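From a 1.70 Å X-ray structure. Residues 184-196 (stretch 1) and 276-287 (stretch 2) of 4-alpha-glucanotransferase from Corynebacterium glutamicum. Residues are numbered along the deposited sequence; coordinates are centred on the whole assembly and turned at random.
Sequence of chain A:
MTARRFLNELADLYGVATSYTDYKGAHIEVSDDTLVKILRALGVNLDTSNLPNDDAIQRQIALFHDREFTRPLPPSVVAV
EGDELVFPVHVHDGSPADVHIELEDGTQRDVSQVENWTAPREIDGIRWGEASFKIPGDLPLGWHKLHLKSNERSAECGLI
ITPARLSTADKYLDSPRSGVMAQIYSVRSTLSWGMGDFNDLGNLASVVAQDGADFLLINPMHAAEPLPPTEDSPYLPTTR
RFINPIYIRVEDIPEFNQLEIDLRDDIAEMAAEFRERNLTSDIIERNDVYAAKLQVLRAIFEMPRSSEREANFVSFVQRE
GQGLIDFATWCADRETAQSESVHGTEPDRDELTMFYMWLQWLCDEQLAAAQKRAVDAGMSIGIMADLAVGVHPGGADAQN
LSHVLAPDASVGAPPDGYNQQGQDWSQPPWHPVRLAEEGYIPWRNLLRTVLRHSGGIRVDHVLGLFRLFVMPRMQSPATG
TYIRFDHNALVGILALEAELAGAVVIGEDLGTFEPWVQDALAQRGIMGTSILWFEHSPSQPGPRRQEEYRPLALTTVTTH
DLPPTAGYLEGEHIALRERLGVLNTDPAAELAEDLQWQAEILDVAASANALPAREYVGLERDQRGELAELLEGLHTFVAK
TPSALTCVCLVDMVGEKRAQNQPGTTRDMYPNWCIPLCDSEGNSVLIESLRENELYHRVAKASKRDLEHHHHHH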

ATOM      1  N   ILE A 184     -14.384   0.467  -3.434  1.00 19.94           N
ATOM      2  CA  ILE A 184     -15.271   1.598  -3.696  1.00 20.47           C
ATOM      3  C   ILE A 184     -15.649   1.827  -5.173  1.00 19.03           C
ATOM      4  O   ILE A 184     -16.754   2.296  -5.451  1.00 20.09           O
ATOM      5  CB  ILE A 184     -14.763   2.923  -2.990  1.00 22.61           C
ATOM      6  CG1 ILE A 184     -15.830   4.007  -2.963  1.00 23.66           C
ATOM      7  CG2 ILE A 184     -13.513   3.413  -3.685  1.00 23.93           C
ATOM      8  CD1 ILE A 184     -17.031   3.584  -2.157  1.00 26.48           C
ATOM      9  N   TYR A 185     -14.738   1.522  -6.084  1.00 20.76           N
ATOM     10  CA  TYR A 185     -15.012   1.635  -7.559  1.00 20.25           C
ATOM     11  C   TYR A 185     -16.243   0.742  -7.926  1.00 19.90           C
ATOM     12  O   TYR A 185     -16.952   1.007  -8.880  1.00 23.11           O
ATOM     13  CB  TYR A 185     -13.770   1.165  -8.386  1.00 20.94           C
ATOM     14  CG  TYR A 185     -13.209  -0.153  -7.996  1.00 20.38           C
ATOM     15  CD1 TYR A 185     -13.773  -1.341  -8.502  1.00 20.18           C
ATOM     16  CD2 TYR A 185     -12.188  -0.271  -7.069  1.00 18.58           C
ATOM     17  CE1 TYR A 185     -13.321  -2.552  -8.110  1.00 21.01           C
ATOM     18  CE2 TYR A 185     -11.715  -1.511  -6.651  1.00 19.30           C
ATOM     19  CZ  TYR A 185     -12.320  -2.647  -7.183  1.00 19.00           C
ATOM     20  OH  TYR A 185     -11.930  -3.881  -6.804  1.00 21.64           O
ATOM     21  N   SER A 186     -16.443  -0.315  -7.155  1.00 20.27           N
ATOM     22  CA  SER A 186     -17.524  -1.266  -7.437  1.00 21.59           C
ATOM     23  C   SER A 186     -18.854  -0.931  -6.795  1.00 22.72           C
ATOM     24  O   SER A 186     -19.838  -1.612  -7.093  1.00 22.86           O
ATOM     25  CB  SER A 186     -17.148  -2.696  -7.006  1.00 21.69           C
ATOM     26  OG  SER A 186     -17.172  -2.905  -5.580  1.00 21.89           O
ATOM     27  N   VAL A 187     -18.895   0.071  -5.925  1.00 21.20           N
ATOM     28  CA  VAL A 187     -20.109   0.418  -5.207  1.00 21.50           C
ATOM     29  C   VAL A 187     -20.675   1.712  -5.742  1.00 23.11           C
ATOM     30  O   VAL A 187     -20.036   2.734  -5.705  1.00 25.97           O
ATOM     31  CB  VAL A 187     -19.841   0.621  -3.708  1.00 21.47           C
ATOM     32  CG1 VAL A 187     -21.137   0.782  -2.946  1.00 22.81           C
ATOM     33  CG2 VAL A 187     -19.041  -0.518  -3.155  1.00 22.08           C
ATOM     34  N   ARG A 188     -21.911   1.652  -6.195  1.00 19.73           N
ATOM     35  CA  ARG A 188     -22.531   2.754  -6.869  1.00 20.41           C
ATOM     36  C   ARG A 188     -23.715   3.298  -6.084  1.00 20.70           C
ATOM     37  O   ARG A 188     -24.386   2.579  -5.376  1.00 22.04           O
ATOM     38  CB  ARG A 188     -23.017   2.312  -8.248  1.00 20.68           C
ATOM     39  CG  ARG A 188     -21.936   2.141  -9.298  1.00 22.03           C
ATOM     40  CD  ARG A 188     -21.287   0.772  -9.253  1.00 23.30           C
ATOM     41  NE  ARG A 188     -22.212  -0.306  -9.547  1.00 24.83           N
ATOM     42  CZ  ARG A 188     -22.536  -0.730 -10.761  1.00 28.29           C
ATOM     43  NH1 ARG A 188     -22.022  -0.163 -11.836  1.00 26.88           N
ATOM     44  NH2 ARG A 188     -23.387  -1.720 -10.901  1.00 26.82           N
ATOM     45  N   SER A 189     -23.923   4.596  -6.214  1.00 21.28           N
ATOM     46  CA  SER A 189     -25.139   5.273  -5.813  1.00 23.47           C
ATOM     47  C   SER A 189     -25.974   5.506  -7.055  1.00 22.10           C
ATOM     48  O   SER A 189     -25.573   5.157  -8.136  1.00 24.84           O
ATOM     49  CB  SER A 189     -24.826   6.598  -5.135  1.00 23.16           C
ATOM     50  OG  SER A 189     -24.314   7.539  -6.041  1.00 22.34           O
ATOM     51  N   THR A 190     -27.133   6.110  -6.897  1.00 25.33           N
ATOM     52  CA  THR A 190     -27.952   6.438  -8.055  1.00 27.53           C
ATOM     53  C   THR A 190     -27.226   7.399  -8.989  1.00 26.70           C
ATOM     54  O   THR A 190     -27.378   7.321 -10.181  1.00 28.35           O
ATOM     55  CB  THR A 190     -29.291   7.046  -7.648  1.00 29.25           C
ATOM     56  OG1 THR A 190     -29.051   8.216  -6.885  1.00 40.93           O
ATOM     57  CG2 THR A 190     -30.048   6.092  -6.813  1.00 27.24           C
ATOM     58  N   LEU A 191     -26.484   8.333  -8.410  1.00 26.69           N
ATOM     59  CA  LEU A 191     -25.755   9.332  -9.170  1.00 23.91           C
ATOM     60  C   LEU A 191     -24.333   8.988  -9.680  1.00 23.61           C
ATOM     61  O   LEU A 191     -23.816   9.705 -10.484  1.00 25.98           O
ATOM     62  CB  LEU A 191     -25.746  10.655  -8.412  1.00 23.46           C
ATOM     63  CG  LEU A 191     -27.110  11.193  -7.978  1.00 28.42           C
ATOM     64  CD1 LEU A 191     -26.977  12.362  -7.027  1.00 27.21           C
ATOM     65  CD2 LEU A 191     -27.964  11.571  -9.169  1.00 29.91           C
ATOM     66  N   SER A 192     -23.717   7.905  -9.229  1.00 22.38           N
ATOM     67  CA  SER A 192     -22.391   7.532  -9.713  1.00 22.93           C
ATOM     68  C   SER A 192     -22.382   7.443 -11.258  1.00 24.09           C
ATOM     69  O   SER A 192     -23.352   6.975 -11.879  1.00 25.47           O
ATOM     70  CB  SER A 192     -21.951   6.189  -9.187  1.00 25.64           C
ATOM     71  OG  SER A 192     -22.132   6.108  -7.764  1.00 22.24           O
ATOM     72  N   TRP A 193     -21.240   7.778 -11.856  1.00 22.47           N
ATOM     73  CA  TRP A 193     -21.026   7.502 -13.292  1.00 22.51           C
ATOM     74  C   TRP A 193     -20.596   6.101 -13.562  1.00 26.56           C
ATOM     75  O   TRP A 193     -19.457   5.834 -14.010  1.00 28.64           O
ATOM     76  CB  TRP A 193     -20.052   8.530 -13.900  1.00 25.39           C
ATOM     77  CG  TRP A 193     -20.583   9.907 -14.012  1.00 24.83           C
ATOM     78  CD1 TRP A 193     -21.544  10.528 -13.232  1.00 24.46           C
ATOM     79  CD2 TRP A 193     -20.162  10.902 -14.963  1.00 24.80           C
ATOM     80  NE1 TRP A 193     -21.712  11.812 -13.637  1.00 26.44           N
ATOM     81  CE2 TRP A 193     -20.888  12.065 -14.699  1.00 23.24           C
ATOM     82  CE3 TRP A 193     -19.211  10.919 -15.986  1.00 25.28           C
ATOM     83  CZ2 TRP A 193     -20.710  13.244 -15.429  1.00 25.77           C
ATOM     84  CZ3 TRP A 193     -19.051  12.118 -16.723  1.00 26.70           C
ATOM     85  CH2 TRP A 193     -19.791  13.237 -16.414  1.00 25.02           C
ATOM     86  N   GLY A 194     -21.452   5.127 -13.220  1.00 21.92           N
ATOM     87  CA  GLY A 194     -21.086   3.769 -13.527  1.00 21.43           C
ATOM     88  C   GLY A 194     -20.135   3.126 -12.539  1.00 23.20           C
ATOM     89  O   GLY A 194     -19.922   1.936 -12.574  1.00 25.35           O
ATOM     90  N   MET A 195     -19.473   3.924 -11.726  1.00 25.28           N
ATOM     91  CA  MET A 195     -18.503   3.372 -10.811  1.00 24.35           C
ATOM     92  C   MET A 195     -18.406   4.301  -9.616  1.00 21.11           C
ATOM     93  O   MET A 195     -18.696   5.466  -9.726  1.00 20.93           O
ATOM     94  CB  MET A 195     -17.156   3.176 -11.515  1.00 28.16           C
ATOM     95  CG  MET A 195     -16.180   4.325 -11.402  1.00 31.82           C
ATOM     96  SD  MET A 195     -14.598   4.138 -12.247  1.00 30.72           S
ATOM     97  CE  MET A 195     -13.458   3.737 -10.942  1.00 27.45           C
ATOM     98  N   GLY A 196     -18.003   3.776  -8.478  1.00 21.27           N
ATOM     99  CA  GLY A 196     -18.021   4.628  -7.266  1.00 19.80           C
ATOM    100  C   GLY A 196     -16.976   5.735  -7.341  1.00 21.11           C
ATOM    101  O   GLY A 196     -15.902   5.545  -7.991  1.00 24.96           O
ATOM    102  N   GLU A 276     -27.259   4.530 -15.812  1.00 32.61           N
ATOM    103  CA  GLU A 276     -27.962   3.293 -16.115  1.00 33.08           C
ATOM    104  C   GLU A 276     -27.133   2.047 -15.741  1.00 33.58           C
ATOM    105  O   GLU A 276     -27.671   1.020 -15.292  1.00 33.44           O
ATOM    106  CB  GLU A 276     -28.320   3.241 -17.638  1.00 40.58           C
ATOM    107  CG  GLU A 276     -29.431   4.210 -18.041  1.00 43.98           C
ATOM    108  CD  GLU A 276     -30.782   3.928 -17.347  1.00 53.92           C
ATOM    109  OE1 GLU A 276     -31.138   2.732 -17.115  1.00 56.33           O
ATOM    110  OE2 GLU A 276     -31.496   4.909 -17.018  1.00 56.52           O
ATOM    111  N   ARG A 277     -25.801   2.112 -15.923  1.00 27.77           N
ATOM    112  CA  ARG A 277     -24.934   1.008 -15.579  1.00 29.64           C
ATOM    113  C   ARG A 277     -25.029   0.657 -14.088  1.00 24.40           C
ATOM    114  O   ARG A 277     -24.925  -0.501 -13.731  1.00 27.12           O
ATOM    115  CB  ARG A 277     -23.463   1.279 -15.965  1.00 30.48           C
ATOM    116  CG  ARG A 277     -23.310   1.688 -17.439  1.00 34.06           C
ATOM    117  CD  ARG A 277     -21.854   1.591 -17.839  1.00 36.18           C
ATOM    118  NE  ARG A 277     -21.681   2.200 -19.152  1.00 38.66           N
ATOM    119  CZ  ARG A 277     -20.505   2.576 -19.664  1.00 46.53           C
ATOM    120  NH1 ARG A 277     -19.350   2.389 -18.996  1.00 39.23           N
ATOM    121  NH2 ARG A 277     -20.495   3.140 -20.876  1.00 45.73           N
ATOM    122  N   ASN A 278     -25.331   1.657 -13.288  1.00 26.80           N
ATOM    123  CA  ASN A 278     -25.410   1.491 -11.844  1.00 26.97           C
ATOM    124  C   ASN A 278     -26.457   0.476 -11.430  1.00 30.58           C
ATOM    125  O   ASN A 278     -26.351  -0.066 -10.353  1.00 27.38           O
ATOM    126  CB  ASN A 278     -25.818   2.770 -11.142  1.00 24.92           C
ATOM    127  CG  ASN A 278     -24.827   3.939 -11.371  1.00 24.16           C
ATOM    128  OD1 ASN A 278     -23.740   3.765 -11.881  1.00 27.30           O
ATOM    129  ND2 ASN A 278     -25.234   5.109 -11.002  1.00 25.71           N
ATOM    130  N   LEU A 279     -27.474   0.311 -12.280  1.00 33.98           N
ATOM    131  CA  LEU A 279     -28.587  -0.586 -12.043  1.00 34.09           C
ATOM    132  C   LEU A 279     -28.377  -1.951 -12.573  1.00 34.62           C
ATOM    133  O   LEU A 279     -29.226  -2.798 -12.348  1.00 36.77           O
ATOM    134  CB  LEU A 279     -29.878  -0.007 -12.656  1.00 32.23           C
ATOM    135  CG  LEU A 279     -30.218   1.434 -12.275  1.00 33.23           C
ATOM    136  CD1 LEU A 279     -31.464   1.944 -12.977  1.00 37.47           C
ATOM    137  CD2 LEU A 279     -30.420   1.651 -10.782  1.00 35.35           C
ATOM    138  N   THR A 280     -27.269  -2.200 -13.275  1.00 32.16           N
ATOM    139  CA  THR A 280     -27.014  -3.504 -13.912  1.00 32.11           C
ATOM    140  C   THR A 280     -25.928  -4.231 -13.182  1.00 29.33           C
ATOM    141  O   THR A 280     -25.156  -3.636 -12.401  1.00 28.90           O
ATOM    142  CB  THR A 280     -26.596  -3.351 -15.394  1.00 35.33           C
ATOM    143  OG1 THR A 280     -25.208  -3.009 -15.468  1.00 33.16           O
ATOM    144  CG2 THR A 280     -27.397  -2.278 -16.090  1.00 34.69           C
ATOM    145  N   SER A 281     -25.767  -5.503 -13.486  1.00 28.89           N
ATOM    146  CA  SER A 281     -24.635  -6.282 -12.973  1.00 29.38           C
ATOM    147  C   SER A 281     -23.466  -6.369 -13.980  1.00 27.06           C
ATOM    148  O   SER A 281     -22.579  -7.187 -13.805  1.00 28.77           O
ATOM    149  CB  SER A 281     -25.124  -7.672 -12.592  1.00 34.25           C
ATOM    150  OG  SER A 281     -25.632  -8.349 -13.734  1.00 33.42           O
ATOM    151  N   ASP A 282     -23.497  -5.544 -15.018  1.00 29.35           N
ATOM    152  CA  ASP A 282     -22.463  -5.551 -16.053  1.00 30.10           C
ATOM    153  C   ASP A 282     -21.105  -5.123 -15.505  1.00 31.44           C
ATOM    154  O   ASP A 282     -21.040  -4.258 -14.649  1.00 30.56           O
ATOM    155  CB  ASP A 282     -22.876  -4.612 -17.198  1.00 30.89           C
ATOM    156  CG  ASP A 282     -24.100  -5.105 -17.975  1.00 37.83           C
ATOM    157  OD1 ASP A 282     -24.522  -6.265 -17.808  1.00 35.65           O
ATOM    158  OD2 ASP A 282     -24.659  -4.282 -18.725  1.00 38.92           O
ATOM    159  N   ILE A 283     -20.036  -5.723 -16.027  1.00 33.73           N
ATOM    160  CA  ILE A 283     -18.708  -5.424 -15.593  1.00 32.03           C
ATOM    161  C   ILE A 283     -18.436  -3.913 -15.700  1.00 29.59           C
ATOM    162  O   ILE A 283     -19.051  -3.199 -16.515  1.00 29.94           O
ATOM    163  CB  ILE A 283     -17.620  -6.362 -16.206  1.00 37.51           C
ATOM    164  CG1 ILE A 283     -17.548  -6.280 -17.736  1.00 42.42           C
ATOM    165  CG2 ILE A 283     -17.884  -7.805 -15.780  1.00 36.89           C
ATOM    166  CD1 ILE A 283     -16.855  -5.050 -18.274  1.00 48.13           C
ATOM    167  N   ILE A 284     -17.613  -3.424 -14.770  1.00 28.06           N
ATOM    168  CA  ILE A 284     -17.293  -2.002 -14.687  1.00 28.51           C
ATOM    169  C   ILE A 284     -16.329  -1.658 -15.859  1.00 26.06           C
ATOM    170  O   ILE A 284     -15.336  -2.372 -16.013  1.00 27.06           O
ATOM    171  CB  ILE A 284     -16.553  -1.685 -13.348  1.00 28.35           C
ATOM    172  CG1 ILE A 284     -17.423  -1.949 -12.100  1.00 35.86           C
ATOM    173  CG2 ILE A 284     -16.121  -0.221 -13.321  1.00 30.25           C
ATOM    174  CD1 ILE A 284     -18.611  -1.036 -11.997  1.00 35.57           C
ATOM    175  N   GLU A 285     -16.583  -0.568 -16.575  1.00 30.45           N
ATOM    176  CA  GLU A 285     -15.672  -0.075 -17.665  1.00 31.68           C
ATOM    177  C   GLU A 285     -15.157   1.303 -17.255  1.00 27.75           C
ATOM    178  O   GLU A 285     -15.884   2.295 -17.266  1.00 28.50           O
ATOM    179  CB  GLU A 285     -16.333  -0.020 -19.070  1.00 38.07           C
ATOM    180  CG  GLU A 285     -15.396   0.495 -20.192  1.00 39.00           C
ATOM    181  CD  GLU A 285     -14.011  -0.213 -20.284  1.00 45.53           C
ATOM    182  OE1 GLU A 285     -13.954  -1.298 -20.925  1.00 45.05           O
ATOM    183  OE2 GLU A 285     -12.955   0.281 -19.722  1.00 38.45           O
ATOM    184  N   ARG A 286     -13.882   1.320 -16.886  1.00 25.43           N
ATOM    185  CA  ARG A 286     -13.252   2.540 -16.437  1.00 24.93           C
ATOM    186  C   ARG A 286     -12.993   3.442 -17.634  1.00 26.83           C
ATOM    187  O   ARG A 286     -13.093   4.674 -17.516  1.00 27.56           O
ATOM    188  CB  ARG A 286     -11.972   2.206 -15.737  1.00 25.00           C
ATOM    189  CG  ARG A 286     -12.138   1.565 -14.362  1.00 24.79           C
ATOM    190  CD  ARG A 286     -10.820   1.148 -13.792  1.00 27.94           C
ATOM    191  NE  ARG A 286     -10.983   0.670 -12.415  1.00 25.58           N
ATOM    192  CZ  ARG A 286     -11.410  -0.541 -12.051  1.00 26.12           C
ATOM    193  NH1 ARG A 286     -11.573  -0.808 -10.777  1.00 23.98           N
ATOM    194  NH2 ARG A 286     -11.713  -1.489 -12.932  1.00 24.72           N
ATOM    195  N   ASN A 287     -12.678   2.844 -18.799  1.00 29.55           N
ATOM    196  CA  ASN A 287     -12.119   3.708 -19.890  1.00 28.88           C
ATOM    197  C   ASN A 287     -13.058   4.730 -20.410  1.00 26.69           C
ATOM    198  O   ASN A 287     -12.691   5.901 -20.481  1.00 26.25           O
ATOM    199  CB  ASN A 287     -11.436   2.909 -21.000  1.00 29.60           C
ATOM    200  CG  ASN A 287     -10.183   2.213 -20.495  1.00 33.61           C
ATOM    201  OD1 ASN A 287      -9.508   2.721 -19.590  1.00 31.95           O
ATOM    202  ND2 ASN A 287      -9.862   1.053 -21.067  1.00 34.03           N
TER
HETATM  203  O   HOH W   1     -22.442  -2.187 -14.091  1.00 32.36           O

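Two loop-rich segments of one chain, at least 83 residues apart in sequence wherever they touch, are joined by a mainly polar contact in which Asn278 and Arg188 each reach for the other segment's backbone, flanked by a smaller apolar and cation-pi patch; together they bury 587 Å². Asn278, in the type I turn from Arg277 to Thr280, is the centre and has the largest covered area. Its CA-to-CB bond points sideways, but with chi1 in m the amide swings into the bend formed by Ser189 to Gly194. There ND2 of Asn278 donates to O of Ser192 at 2.8 Å with good geometry, and weakly to O of Thr190 at 3.2 Å, while OD1 of Asn278 accepts a weak bond from N of Gly194 at 3.0 Å. An amide suits this buried site because it offers donor and acceptor side by side to a backbone that presents both. The bend is braced from within: N of Ser189 donates to OG of Ser192 at 2.8 Å.

Arg188 makes the reverse reach. Its CB points toward the second stretch, and the chain, folded through m, p and p for chi1 to chi3, brings NH2 of Arg188 to O of Thr280 for a weak hydrogen bond of 3.0 Å near the guanidinium plane. O of Asn278 lies over one face of the group. NH1 of Arg188 is anchored in its own stretch by O of Gly194 at 3.1 Å and also donates to water 1, 3.1 Å from the water O, which lies 3.0 Å from O of Arg277 and 2.6 Å from O of Asp282. The buried charge is thus met by carbonyl oxygens and a water.

Gly194 runs close to Arg277, with CA of Gly194 4.2 Å from CB of Arg277. Its phi/psi of 81/-17 calls for glycine, since a CB would jam against the preceding carbonyl O. The Arg277 side chain leads away at its end.

Ile284 points toward the first stretch; its CG2 makes the apolar contact, 4.0 Å from CB of Met195, while its CD1 lies against polar atoms, 3.3 Å from O of Gly194 and 3.5 Å from NH1 of Arg188. The Met195 side chain continues the packing, SD sitting 4.1 Å from CG of Arg286. Finally, the extended Arg286 places its guanidinium over one face of the Tyr185 ring in an off-centre cation-pi contact, 4.7 Å from CZ of Arg286 to the Tyr185 ring centroid; NH1 and NH2 of Arg286 are also hydrogen-bonded elsewhere in the structure.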